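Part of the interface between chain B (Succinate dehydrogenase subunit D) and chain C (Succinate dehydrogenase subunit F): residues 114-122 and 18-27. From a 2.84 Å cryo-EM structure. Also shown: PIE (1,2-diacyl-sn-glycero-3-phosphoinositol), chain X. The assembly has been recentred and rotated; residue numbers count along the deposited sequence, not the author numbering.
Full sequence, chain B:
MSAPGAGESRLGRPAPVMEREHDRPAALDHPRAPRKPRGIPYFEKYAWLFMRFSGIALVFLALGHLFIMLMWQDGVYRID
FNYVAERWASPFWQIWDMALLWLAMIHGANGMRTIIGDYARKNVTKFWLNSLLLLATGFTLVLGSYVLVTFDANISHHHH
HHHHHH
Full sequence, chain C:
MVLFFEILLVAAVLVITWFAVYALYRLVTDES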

# COMPACT_ATOMS: atom_id res chain seq x y z
N THR B 114 13.06 -1.00 -30.06
CA THR B 114 11.69 -1.49 -30.11
C THR B 114 11.58 -2.83 -30.85
O THR B 114 10.90 -3.76 -30.39
N ILE B 115 12.22 -2.92 -32.01
CA ILE B 115 12.13 -4.12 -32.83
C ILE B 115 12.67 -5.34 -32.09
O ILE B 115 12.05 -6.40 -32.07
N ILE B 116 13.85 -5.20 -31.48
CA ILE B 116 14.41 -6.29 -30.68
C ILE B 116 13.45 -6.65 -29.56
O ILE B 116 13.17 -7.82 -29.31
N GLY B 117 12.95 -5.63 -28.85
CA GLY B 117 12.10 -5.89 -27.72
C GLY B 117 10.87 -6.70 -28.05
O GLY B 117 10.37 -7.43 -27.20
N ASP B 118 10.36 -6.58 -29.27
CA ASP B 118 9.18 -7.36 -29.59
C ASP B 118 9.42 -8.52 -30.55
O ASP B 118 8.46 -9.18 -30.94
N TYR B 119 10.66 -8.80 -30.95
CA TYR B 119 10.92 -10.05 -31.65
C TYR B 119 11.75 -11.05 -30.86
O TYR B 119 11.75 -12.22 -31.23
N ALA B 120 12.44 -10.63 -29.81
CA ALA B 120 13.25 -11.54 -29.03
C ALA B 120 12.40 -12.28 -28.02
O ALA B 120 11.68 -11.65 -27.24
N ARG B 121 12.48 -13.61 -28.02
CA ARG B 121 11.61 -14.42 -27.18
C ARG B 121 12.14 -14.57 -25.76
O ARG B 121 11.37 -14.61 -24.81
N LYS B 122 13.46 -14.68 -25.61
CA LYS B 122 14.08 -14.87 -24.31
C LYS B 122 14.71 -13.57 -23.83
O LYS B 122 15.18 -12.75 -24.61
N TRP C 18 17.42 -10.55 -45.11
CA TRP C 18 17.03 -11.44 -44.03
C TRP C 18 16.05 -10.77 -43.10
O TRP C 18 15.07 -11.39 -42.69
N PHE C 19 16.29 -9.51 -42.74
CA PHE C 19 15.37 -8.87 -41.82
C PHE C 19 14.00 -8.69 -42.45
O PHE C 19 12.98 -8.83 -41.77
N ALA C 20 13.95 -8.35 -43.73
CA ALA C 20 12.64 -8.22 -44.38
C ALA C 20 11.86 -9.52 -44.30
O ALA C 20 10.70 -9.55 -43.86
N VAL C 21 12.49 -10.63 -44.69
CA VAL C 21 11.73 -11.88 -44.70
C VAL C 21 11.44 -12.35 -43.28
O VAL C 21 10.41 -12.98 -43.04
N TYR C 22 12.29 -12.02 -42.32
CA TYR C 22 12.04 -12.45 -40.95
C TYR C 22 10.91 -11.66 -40.32
O TYR C 22 10.12 -12.22 -39.55
N ALA C 23 10.82 -10.37 -40.61
CA ALA C 23 9.68 -9.60 -40.14
C ALA C 23 8.38 -10.14 -40.71
O ALA C 23 7.40 -10.33 -39.98
N LEU C 24 8.35 -10.44 -42.01
CA LEU C 24 7.13 -11.01 -42.57
C LEU C 24 6.82 -12.38 -41.99
O LEU C 24 5.65 -12.72 -41.75
N TYR C 25 7.84 -13.19 -41.74
CA TYR C 25 7.64 -14.52 -41.19
C TYR C 25 7.06 -14.45 -39.78
O TYR C 25 6.10 -15.16 -39.46
N ARG C 26 7.63 -13.60 -38.93
CA ARG C 26 7.09 -13.43 -37.59
C ARG C 26 5.69 -12.83 -37.63
O ARG C 26 4.91 -13.02 -36.70
N LEU C 27 5.37 -12.08 -38.68
CA LEU C 27 4.01 -11.57 -38.79
C LEU C 27 3.02 -12.68 -39.10
O LEU C 27 1.92 -12.71 -38.54

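Which side chains make the apolar part of the contact? Ile B115 points toward chain C with chi1 m and chi2 t, setting its CG2 3.7 Å from CE1 at the ring edge of Phe C19, whose chi1 is t. Tyr B119 (chi1 m) starts sideways yet has the most surface covered by the other stretch; its OH lies 4.0 Å from Ala C23 CB and its CE1 3.9 Å from Arg C26 CB. Tyr C22, chi1 t, turns its edge to the face of the Tyr B119 ring, with planes at 83°.

What polar bond joins the two chains directly? Arg C26 points toward chain B and folds through three m rotamers, so that its NH1 donates to Tyr B119 O at 2.8 Å. The same NH1 donates to Tyr C22 OH at 3.1 Å within its own helix.

How can two arginines meet here? The guanidinium of Arg B121 lies flat on that of Arg C26, planes at 10°, despite like charges: NH2 of Arg B121 is 3.6 Å from NH1 of Arg C26. Each has oxygen acceptors of its own.

What does the lipid add? The phosphoinositol headgroup bridges both chains. Arg B121 NH1 donates to PIE O4' at 2.8 Å, Tyr C22 OH hydrogen-bonds PIE O4' at 3.3 Å, and Tyr C25 OH pairs with PIE O3' at 2.9 Å.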

# COMPACT_ATOMS: atom_id res chain seq x y z
CB THR B 114 10.79 -0.45 -30.76
OG1 THR B 114 10.59 0.63 -29.85
CG2 THR B 114 9.48 -1.05 -31.14
CB ILE B 115 12.87 -3.91 -34.16
CG1 ILE B 115 12.22 -2.80 -34.96
CG2 ILE B 115 12.90 -5.18 -34.94
CD1 ILE B 115 12.80 -2.63 -36.31
CB ILE B 116 15.78 -5.90 -30.12
CG1 ILE B 116 16.81 -5.78 -31.23
CG2 ILE B 116 16.24 -6.91 -29.12
CD1 ILE B 116 17.97 -4.95 -30.84
CB ASP B 118 8.06 -6.46 -30.10
CG ASP B 118 8.23 -6.06 -31.53
OD1 ASP B 118 9.30 -6.29 -32.10
OD2 ASP B 118 7.27 -5.48 -32.08
CB TYR B 119 11.63 -9.80 -32.99
CG TYR B 119 10.71 -9.30 -34.05
CD1 TYR B 119 9.37 -9.58 -34.00
CD2 TYR B 119 11.17 -8.52 -35.09
CE1 TYR B 119 8.52 -9.12 -34.95
CE2 TYR B 119 10.32 -8.05 -36.05
CZ TYR B 119 8.99 -8.35 -35.97
OH TYR B 119 8.12 -7.90 -36.92
CB ALA B 120 14.37 -10.79 -28.32
CB ARG B 121 11.41 -15.79 -27.80
CG ARG B 121 10.74 -15.77 -29.14
CD ARG B 121 10.38 -17.16 -29.56
NE ARG B 121 9.91 -17.21 -30.93
CZ ARG B 121 10.70 -17.42 -31.97
NH1 ARG B 121 11.99 -17.60 -31.78
NH2 ARG B 121 10.20 -17.46 -33.19
CB LYS B 122 15.13 -15.96 -24.38
CG LYS B 122 14.60 -17.28 -24.86
CD LYS B 122 15.66 -18.34 -24.79
CE LYS B 122 15.86 -19.00 -26.13
NZ LYS B 122 17.26 -19.50 -26.29
CB TRP C 18 18.25 -11.89 -43.24
CG TRP C 18 17.84 -12.50 -41.94
CD1 TRP C 18 17.44 -13.78 -41.73
CD2 TRP C 18 17.76 -11.85 -40.67
NE1 TRP C 18 17.13 -13.98 -40.42
CE2 TRP C 18 17.32 -12.80 -39.74
CE3 TRP C 18 18.03 -10.56 -40.22
CZ2 TRP C 18 17.14 -12.51 -38.40
CZ3 TRP C 18 17.85 -10.26 -38.89
CH2 TRP C 18 17.41 -11.23 -37.99
CB PHE C 19 15.89 -7.53 -41.34
CG PHE C 19 14.95 -6.83 -40.42
CD1 PHE C 19 14.92 -7.13 -39.08
CD2 PHE C 19 14.04 -5.91 -40.91
CE1 PHE C 19 14.04 -6.52 -38.25
CE2 PHE C 19 13.16 -5.30 -40.07
CZ PHE C 19 13.16 -5.60 -38.74
CB ALA C 20 12.82 -7.78 -45.83
CB VAL C 21 12.46 -12.98 -45.50
CG1 VAL C 21 12.14 -12.86 -46.97
CG2 VAL C 21 13.92 -12.95 -45.25
CB TYR C 22 13.31 -12.31 -40.12
CG TYR C 22 13.17 -12.79 -38.70
CD1 TYR C 22 13.14 -14.14 -38.41
CD2 TYR C 22 13.10 -11.90 -37.65
CE1 TYR C 22 13.04 -14.58 -37.12
CE2 TYR C 22 12.99 -12.34 -36.36
CZ TYR C 22 12.96 -13.68 -36.10
OH TYR C 22 12.85 -14.12 -34.81
CB ALA C 23 9.85 -8.13 -40.49
CB LEU C 24 7.23 -11.07 -44.09
CG LEU C 24 7.11 -9.71 -44.74
CD1 LEU C 24 7.37 -9.82 -46.22
CD2 LEU C 24 5.73 -9.15 -44.49
CB TYR C 25 8.96 -15.28 -41.21
CG TYR C 25 9.07 -16.44 -40.27
CD1 TYR C 25 8.61 -17.68 -40.63
CD2 TYR C 25 9.68 -16.29 -39.04
CE1 TYR C 25 8.72 -18.75 -39.77
CE2 TYR C 25 9.79 -17.35 -38.18
CZ TYR C 25 9.31 -18.57 -38.55
OH TYR C 25 9.43 -19.64 -37.69
CB ARG C 26 8.01 -12.56 -36.75
CG ARG C 26 9.30 -13.21 -36.40
CD ARG C 26 9.11 -14.36 -35.45
NE ARG C 26 8.43 -13.95 -34.23
CZ ARG C 26 9.05 -13.72 -33.08
NH1 ARG C 26 10.35 -13.86 -32.99
NH2 ARG C 26 8.35 -13.35 -32.02
CB LEU C 27 3.94 -10.48 -39.85
CG LEU C 27 2.63 -9.71 -39.98
CD1 LEU C 27 2.53 -8.70 -38.88
CD2 LEU C 27 2.57 -9.04 -41.32
P PIE X . 16.71 -16.95 -36.43
O11 PIE X . 15.86 -17.44 -37.75
O12 PIE X . 18.02 -17.69 -36.39
O13 PIE X . 16.99 -15.48 -36.53
O14 PIE X . 15.83 -17.28 -35.06
C1 PIE X . 16.52 -17.41 -38.98
C2 PIE X . 16.02 -18.58 -39.81
C3 PIE X . 14.50 -18.68 -39.67
O31 PIE X . 13.92 -17.46 -40.11
O32 PIE X . 12.75 -18.44 -41.74
C31 PIE X . 13.39 -17.52 -41.40
C32 PIE X . 13.66 -16.37 -42.39
C33 PIE X . 14.56 -16.82 -43.55
C34 PIE X . 15.60 -15.76 -43.95
C35 PIE X . 16.44 -16.20 -45.15
C36 PIE X . 16.22 -15.34 -46.39
C37 PIE X . 17.30 -15.58 -47.45
C38 PIE X . 18.14 -14.34 -47.72
C39 PIE X . 19.60 -14.48 -47.30
C40 PIE X . 19.78 -14.49 -45.79
C41 PIE X . 21.08 -15.14 -45.34
O21 PIE X . 16.38 -18.38 -41.16
O22 PIE X . 17.77 -20.08 -41.64
C21 PIE X . 17.64 -18.91 -41.52
C22 PIE X . 18.84 -17.96 -41.78
C23 PIE X . 19.74 -17.82 -40.53
C24 PIE X . 19.97 -16.34 -40.14
C25 PIE X . 19.85 -16.09 -38.62
C26 PIE X . 20.34 -14.68 -38.22
C27 PIE X . 21.47 -14.20 -39.12
C28 PIE X . 21.41 -12.70 -39.43
C29 PIE X . 22.16 -12.37 -40.72
C47 PIE X . 22.03 -13.16 -41.76
C48 PIE X . 22.78 -12.85 -43.06
C49 PIE X . 24.21 -13.37 -43.03
C50 PIE X . 25.21 -12.37 -43.59
C51 PIE X . 26.34 -12.08 -42.61
C1' PIE X . 14.24 -20.39 -33.70
C2' PIE X . 12.80 -20.13 -34.18
C3' PIE X . 12.74 -19.33 -35.49
C4' PIE X . 13.58 -18.06 -35.38
C5' PIE X . 15.02 -18.43 -35.06
C6' PIE X . 15.08 -19.11 -33.69
O1' PIE X . 14.22 -20.93 -32.40
O2' PIE X . 12.14 -21.35 -34.36
O3' PIE X . 11.42 -18.94 -35.73
O4' PIE X . 13.07 -17.33 -34.31
O6' PIE X . 16.41 -19.44 -33.40